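Local coordinates for protein diphthine synthase (Entamoeba histolytica, PDB 3I4T) that probably methylates the modified histidine of elongation factor 2 with S-adenosylmethionine, as diphthine synthases of the tetrapyrrole methylase family do, at residues A[170-173]-A[174-178]; A[208-211]-A[212-215]; A[251-254]-A[255-258]. One frame throughout, in Å; residues are numbered along the deposited sequence.

Contact 1: A[170-173]-A[174-178]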
loop_
_atom_site.group_PDB
_atom_site.type_symbol
_atom_site.label_atom_id
_atom_site.label_comp_id
_atom_site.label_asym_id
_atom_site.label_seq_id
_atom_site.Cartn_x
_atom_site.Cartn_y
_atom_site.Cartn_z
ATOM N N ILE A 170 19.002 5.132 3.340
ATOM C CA ILE A 170 19.195 4.353 2.110
ATOM C C ILE A 170 20.340 3.346 2.302
ATOM O O ILE A 170 20.255 2.203 1.841
ATOM C CB ILE A 170 19.458 5.247 0.853
ATOM C CG1 ILE A 170 18.268 6.179 0.590
ATOM C CG2 ILE A 170 19.716 4.387 -0.383
ATOM C CD1 ILE A 170 18.500 7.186 -0.513
ATOM N N LYS A 171 21.383 3.776 3.009
ATOM C CA LYS A 171 22.530 2.934 3.351
ATOM C C LYS A 171 22.096 1.687 4.112
ATOM O O LYS A 171 22.509 0.565 3.770
ATOM C CB LYS A 171 23.564 3.717 4.175
ATOM C CG LYS A 171 24.921 3.038 4.265
ATOM C CD LYS A 171 25.738 3.554 5.441
ATOM C CE LYS A 171 27.133 2.963 5.454
ATOM N NZ LYS A 171 27.096 1.489 5.242
ATOM N N ILE A 172 21.251 1.890 5.119
ATOM C CA ILE A 172 20.696 0.783 5.916
ATOM C C ILE A 172 19.891 -0.203 5.061
ATOM O O ILE A 172 20.054 -1.432 5.181
ATOM C CB ILE A 172 19.870 1.314 7.109
ATOM C CG1 ILE A 172 20.814 1.873 8.186
ATOM C CG2 ILE A 172 18.971 0.226 7.705
ATOM C CD1 ILE A 172 20.129 2.787 9.191
ATOM N N ASN A 173 19.046 0.325 4.183
ATOM C CA ASN A 173 18.254 -0.519 3.306
ATOM C C ASN A 173 19.151 -1.371 2.424
ATOM O O ASN A 173 18.913 -2.565 2.247
ATOM C CB ASN A 173 17.332 0.323 2.434
ATOM C CG ASN A 173 16.076 0.758 3.155
ATOM O OD1 ASN A 173 15.861 0.417 4.323
ATOM N ND2 ASN A 173 15.222 1.500 2.452
ATOM N N ARG A 174 20.201 -0.751 1.893
ATOM C CA ARG A 174 21.072 -1.426 0.964
ATOM C C ARG A 174 22.035 -2.404 1.635
ATOM O O ARG A 174 22.129 -3.544 1.201
ATOM C CB ARG A 174 21.705 -0.431 -0.014
ATOM C CG ARG A 174 20.745 -0.237 -1.197
ATOM C CD ARG A 174 21.095 0.839 -2.163
ATOM N NE ARG A 174 22.324 0.582 -2.900
ATOM C CZ ARG A 174 22.413 -0.068 -4.056
ATOM N NH1 ARG A 174 21.348 -0.580 -4.642
ATOM N NH2 ARG A 174 23.593 -0.204 -4.627
ATOM N N ASP A 175 22.700 -1.981 2.712
ATOM C CA ASP A 175 23.508 -2.881 3.558
ATOM C C ASP A 175 22.744 -4.137 3.976
ATOM O O ASP A 175 23.328 -5.201 4.132
ATOM C CB ASP A 175 23.954 -2.180 4.853
ATOM C CG ASP A 175 24.991 -1.116 4.627
ATOM O OD1 ASP A 175 25.400 -0.872 3.464
ATOM O OD2 ASP A 175 25.414 -0.518 5.644
ATOM N N ASN A 176 21.442 -3.996 4.184
ATOM C CA ASN A 176 20.605 -5.114 4.642
ATOM C C ASN A 176 19.736 -5.720 3.557
ATOM O O ASN A 176 18.780 -6.454 3.847
ATOM C CB ASN A 176 19.759 -4.673 5.829
ATOM C CG ASN A 176 20.612 -4.266 7.007
ATOM O OD1 ASN A 176 21.230 -5.116 7.646
ATOM N ND2 ASN A 176 20.674 -2.958 7.284
ATOM N N ASN A 177 20.084 -5.404 2.310
ATOM C CA ASN A 177 19.543 -6.074 1.119
ATOM C C ASN A 177 18.043 -5.828 0.882
ATOM O O ASN A 177 17.321 -6.730 0.415
ATOM C CB ASN A 177 19.894 -7.575 1.137
ATOM C CG ASN A 177 19.721 -8.231 -0.216
ATOM O OD1 ASN A 177 19.967 -7.609 -1.242
ATOM N ND2 ASN A 177 19.287 -9.494 -0.224
ATOM N N MET A 178 17.597 -4.601 1.179
ATOM C CA MET A 178 16.208 -4.174 0.968
ATOM C C MET A 178 16.113 -3.091 -0.099
ATOM O O MET A 178 17.062 -2.326 -0.282
ATOM C CB MET A 178 15.605 -3.649 2.274
ATOM C CG MET A 178 15.487 -4.713 3.359
ATOM S SD MET A 178 14.766 -4.076 4.882
ATOM C CE MET A 178 16.238 -3.602 5.767
#
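The side-chain amide of N176 lies beside I172 and turns ND2 onto I172 O at 2.7 Å, with that oxygen 21° out of the amide plane. From the opposite face of the I172 carbonyl comes N176 N, at 3.1 Å, so one residue grips the oxygen twice. CG of N176 stands anti to its own carbonyl carbon (chi1 -62°), which folds the amide back along the helix; CG2 of I172 packs against ND2. The other flat group, the D175 carboxylate, offers the syn lone pair of OD2 to K171 NZ at 2.6 Å, a salt bridge one turn apart, while D175 N bonds to K171 O at 2.8 Å. K171 reaches it by a bend at chi4 (-47°).

Helix 166-175 ends here in a Schellman motif: N177 has positive phi, M178 N bonds to N173 O at 2.6 Å and N177 N to R174 O at 3.0 Å. The N173 amide is held by T180 and Q150, and M178 packs on M178 of the second subunit. Two last-turn carbonyls are thus satisfied as the helix stops, I172 O by both N-H donors of N176 and N173 O by M178 N.

Contact 2: A[208-211]-A[212-215]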
loop_
_atom_site.group_PDB
_atom_site.type_symbol
_atom_site.label_atom_id
_atom_site.label_comp_id
_atom_site.label_asym_id
_atom_site.label_seq_id
_atom_site.Cartn_x
_atom_site.Cartn_y
_atom_site.Cartn_z
ATOM N N TYR A 208 6.651 20.429 -8.492
ATOM C CA TYR A 208 6.907 19.028 -8.208
ATOM C C TYR A 208 8.342 18.680 -8.561
ATOM O O TYR A 208 8.810 18.984 -9.663
ATOM C CB TYR A 208 5.960 18.155 -9.017
ATOM C CG TYR A 208 4.543 18.166 -8.514
ATOM C CD1 TYR A 208 4.052 17.087 -7.773
ATOM C CD2 TYR A 208 3.682 19.243 -8.784
ATOM C CE1 TYR A 208 2.744 17.075 -7.307
ATOM C CE2 TYR A 208 2.371 19.249 -8.312
ATOM C CZ TYR A 208 1.913 18.157 -7.571
ATOM O OH TYR A 208 0.625 18.127 -7.082
ATOM N N MET A 209 9.043 18.051 -7.623
ATOM C CA MET A 209 10.398 17.597 -7.888
ATOM C C MET A 209 10.364 16.497 -8.925
ATOM O O MET A 209 9.469 15.653 -8.918
ATOM C CB MET A 209 11.075 17.103 -6.608
ATOM C CG MET A 209 12.483 16.562 -6.824
ATOM S SD MET A 209 13.272 16.080 -5.289
ATOM C CE MET A 209 13.849 17.667 -4.684
ATOM N N THR A 210 11.348 16.523 -9.814
ATOM C CA THR A 210 11.518 15.501 -10.839
ATOM C C THR A 210 12.530 14.445 -10.426
ATOM O O THR A 210 13.398 14.674 -9.585
ATOM C CB THR A 210 12.027 16.122 -12.162
ATOM O OG1 THR A 210 13.332 16.689 -11.950
ATOM C CG2 THR A 210 11.074 17.200 -12.665
ATOM N N ILE A 211 12.414 13.280 -11.049
ATOM C CA ILE A 211 13.434 12.247 -10.995
ATOM C C ILE A 211 14.827 12.807 -11.312
ATOM O O ILE A 211 15.809 12.426 -10.659
ATOM C CB ILE A 211 13.058 11.115 -11.971
ATOM C CG1 ILE A 211 11.965 10.243 -11.346
ATOM C CG2 ILE A 211 14.277 10.282 -12.382
ATOM C CD1 ILE A 211 11.115 9.482 -12.355
ATOM N N ASN A 212 14.895 13.700 -12.311
ATOM C CA ASN A 212 16.137 14.344 -12.748
ATOM C C ASN A 212 16.810 15.114 -11.609
ATOM O O ASN A 212 17.996 14.905 -11.322
ATOM C CB ASN A 212 15.882 15.288 -13.940
ATOM C CG ASN A 212 15.094 14.625 -15.071
ATOM O OD1 ASN A 212 13.876 14.788 -15.165
ATOM N ND2 ASN A 212 15.784 13.880 -15.931
ATOM N N GLN A 213 16.040 15.996 -10.966
ATOM C CA GLN A 213 16.508 16.783 -9.822
ATOM C C GLN A 213 16.794 15.901 -8.615
ATOM O O GLN A 213 17.653 16.227 -7.797
ATOM C CB GLN A 213 15.473 17.829 -9.416
ATOM C CG GLN A 213 15.205 18.887 -10.442
ATOM C CD GLN A 213 13.924 19.656 -10.156
ATOM O OE1 GLN A 213 12.851 19.073 -9.975
ATOM N NE2 GLN A 213 14.031 20.976 -10.124
ATOM N N CYS A 214 16.055 14.801 -8.497
ATOM C CA CYS A 214 16.274 13.831 -7.430
ATOM C C CYS A 214 17.624 13.138 -7.588
ATOM O O CYS A 214 18.409 13.087 -6.648
ATOM C CB CYS A 214 15.156 12.781 -7.406
ATOM S SG CYS A 214 15.504 11.411 -6.250
ATOM N N ILE A 215 17.877 12.592 -8.777
ATOM C CA ILE A 215 19.136 11.899 -9.058
ATOM C C ILE A 215 20.305 12.867 -8.934
ATOM O O ILE A 215 21.336 12.522 -8.384
ATOM C CB ILE A 215 19.117 11.212 -10.456
ATOM C CG1 ILE A 215 18.128 10.042 -10.479
ATOM C CG2 ILE A 215 20.506 10.742 -10.861
ATOM C CD1 ILE A 215 17.920 9.446 -11.846
#
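With chi1 at 63°, OG1 of T210 sits between its backbone N and carbonyl carbon and faces Q213, whose CG stands anti to its own carbonyl carbon, so that the glutamine chain runs back toward the start of the helix. The two residues form a capping box at the N-terminus of helix 211-225, with T210 as N-cap. In one direction OG1 accepts from Q213 N at 3.0 Å, and the N-H...O angle of 170° shows a nearly straight bond. In the other, T210 N donates to Q213 OE1 at 3.0 Å, in the plane of the side-chain carbonyl.

OE1 is gripped a second time, by the T210 hydroxyl. OG1 lies 3.1 Å from OE1 and comes nearly broadside to the C=O, tilted 34° out of its plane, whereas T210 N lies in that plane; the hydroxyl bond is thus the less well directed of the two. OG1 therefore accepts from Q213 N while donating to OE1, and the threonine hydroxyl has its rotation set from both sides. Behind the box the regular helical bonds begin, C214 N to T210 O and I215 N to I211 O.

Apolar contacts flank the cap. I211 and I215, one turn apart, run alongside each other, and M209 SD comes to 4.3 Å from C214 CB. Both M209 and C214 also touch strand 180-187, so the first helical turn is seated on the mixed sheet. The N212 amide turns elsewhere, its ND2 bonding to the carbonyls of L258 and Y260. On the apolar side, the closest side-chain approach between the isoleucines is I211 CG2 to I215 CD1, 3.8 Å.

Contact 3: A[251-254]-A[255-258]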
loop_
_atom_site.group_PDB
_atom_site.type_symbol
_atom_site.label_atom_id
_atom_site.label_comp_id
_atom_site.label_asym_id
_atom_site.label_seq_id
_atom_site.Cartn_x
_atom_site.Cartn_y
_atom_site.Cartn_z
ATOM N N TYR A 251 14.030 1.684 -16.360
ATOM C CA TYR A 251 15.063 1.042 -15.548
ATOM C C TYR A 251 16.420 1.275 -16.199
ATOM O O TYR A 251 16.658 0.851 -17.334
ATOM C CB TYR A 251 14.774 -0.448 -15.455
ATOM C CG TYR A 251 15.768 -1.286 -14.655
ATOM C CD1 TYR A 251 16.042 -1.002 -13.324
ATOM C CD2 TYR A 251 16.393 -2.397 -15.237
ATOM C CE1 TYR A 251 16.926 -1.781 -12.602
ATOM C CE2 TYR A 251 17.271 -3.187 -14.523
ATOM C CZ TYR A 251 17.534 -2.875 -13.207
ATOM O OH TYR A 251 18.407 -3.659 -12.489
ATOM N N GLY A 252 17.310 1.952 -15.485
ATOM C CA GLY A 252 18.614 2.281 -16.043
ATOM C C GLY A 252 19.540 2.952 -15.049
ATOM O O GLY A 252 19.187 3.143 -13.876
ATOM N N LYS A 253 20.730 3.306 -15.534
ATOM C CA LYS A 253 21.761 3.933 -14.720
ATOM C C LYS A 253 21.331 5.313 -14.260
ATOM O O LYS A 253 20.575 5.996 -14.942
ATOM C CB LYS A 253 23.088 4.030 -15.491
ATOM C CG LYS A 253 23.606 2.711 -16.031
ATOM C CD LYS A 253 25.117 2.722 -16.247
ATOM C CE LYS A 253 25.564 1.619 -17.223
ATOM N NZ LYS A 253 25.650 2.143 -18.635
ATOM N N MET A 254 21.833 5.722 -13.102
ATOM C CA MET A 254 21.588 7.061 -12.576
ATOM C C MET A 254 22.011 8.146 -13.544
ATOM O O MET A 254 21.278 9.119 -13.713
ATOM C CB MET A 254 22.251 7.246 -11.212
ATOM C CG MET A 254 21.655 6.309 -10.162
ATOM S SD MET A 254 21.844 6.815 -8.435
ATOM C CE MET A 254 20.628 8.124 -8.341
ATOM N N LYS A 255 23.165 7.971 -14.195
ATOM C CA LYS A 255 23.658 8.961 -15.166
ATOM C C LYS A 255 22.796 9.035 -16.415
ATOM O O LYS A 255 22.742 10.076 -17.067
ATOM C CB LYS A 255 25.111 8.699 -15.566
ATOM C CG LYS A 255 25.364 7.363 -16.263
ATOM C CD LYS A 255 26.839 7.166 -16.566
ATOM C CE LYS A 255 27.059 5.938 -17.432
ATOM N NZ LYS A 255 28.507 5.713 -17.748
ATOM N N ASP A 256 22.123 7.937 -16.746
ATOM C CA ASP A 256 21.259 7.902 -17.919
ATOM C C ASP A 256 19.884 8.463 -17.611
ATOM O O ASP A 256 19.281 9.150 -18.443
ATOM C CB ASP A 256 21.153 6.482 -18.461
ATOM C CG ASP A 256 22.426 6.023 -19.127
ATOM O OD1 ASP A 256 23.067 6.833 -19.831
ATOM O OD2 ASP A 256 22.800 4.849 -18.960
ATOM N N LEU A 257 19.393 8.181 -16.411
ATOM C CA LEU A 257 18.075 8.654 -15.999
ATOM C C LEU A 257 18.084 10.126 -15.599
ATOM O O LEU A 257 17.091 10.824 -15.772
ATOM C CB LEU A 257 17.468 7.740 -14.919
ATOM C CG LEU A 257 16.535 6.632 -15.434
ATOM C CD1 LEU A 257 17.200 5.706 -16.416
ATOM C CD2 LEU A 257 15.943 5.834 -14.297
ATOM N N LEU A 258 19.225 10.596 -15.102
ATOM C CA LEU A 258 19.468 12.031 -14.865
ATOM C C LEU A 258 19.006 12.987 -15.998
ATOM O O LEU A 258 18.571 14.110 -15.726
ATOM C CB LEU A 258 20.952 12.254 -14.565
ATOM C CG LEU A 258 21.523 13.653 -14.307
ATOM C CD1 LEU A 258 20.858 14.360 -13.120
ATOM C CD2 LEU A 258 23.043 13.571 -14.108
HETATM O O HOH W 1 21.018 2.948 -18.276
#
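K253 O receives two backbone N-H groups of the helix that follows it: L257 N at 2.9 Å, nearly in line with the carbonyl, and D256 N at 3.1 Å, a weak bond because its N-H...O angle is only 129°. L258 N then bonds to M254 O at 2.9 Å, which continues the turn.

K253 is the N-cap residue, and its backbone N is tied to the D256 carboxylate through a water. The water accepts from K253 N at 2.8 Å and donates to D256 OD2 at 2.7 Å. The carboxylate thus sits near the start of the helix, where the N-terminal end would probably stabilise its charge. The same OD2 lies 3.9 Å from K253 NZ, a long salt bridge and so a modest one. Before its terminal bend (chi4 94°), the lysine runs alongside D256, and CB and CG pack against OD2.

K255 points the same way as K253, and K255 CE meets K253 CD in an aliphatic contact. Their two ammonium groups are near each other but not touching; K255 NZ also has a long, weak ion pair with D233. On the buried side CD1 of L257 lies 3.7 Å from G252 CA, while M254 and L257 both pack on I215 of helix 211-225. The whole is a strand-to-helix junction: strand 248-253 of the mixed sheet passes directly into the short helix 254-257, with K253 as N-cap, its backbone N joined through one water to the carboxylate of D256 in the first turn.

In the fold
The three contacts follow one another along the chain, each at an end or start of a helix attached to the mixed sheet: contact 1 closes helix 166-175 before strand 180-187, contact 2 opens helix 211-225 after strand 207-208, and contact 3 opens helix 254-257 after strand 248-253. Contacts 2 and 3 have centres 12 Å apart and touch, the first turn of helix 211-225 resting on the short helix 254-257, with N212 ND2 probably hydrogen-bonded to L258 O. Contact 1 stands apart, its centre 22 Å from contact 2 and 20 Å from contact 3. It alone reaches the second subunit, so the end of helix 166-175 and the turn after it form part of the dimer interface.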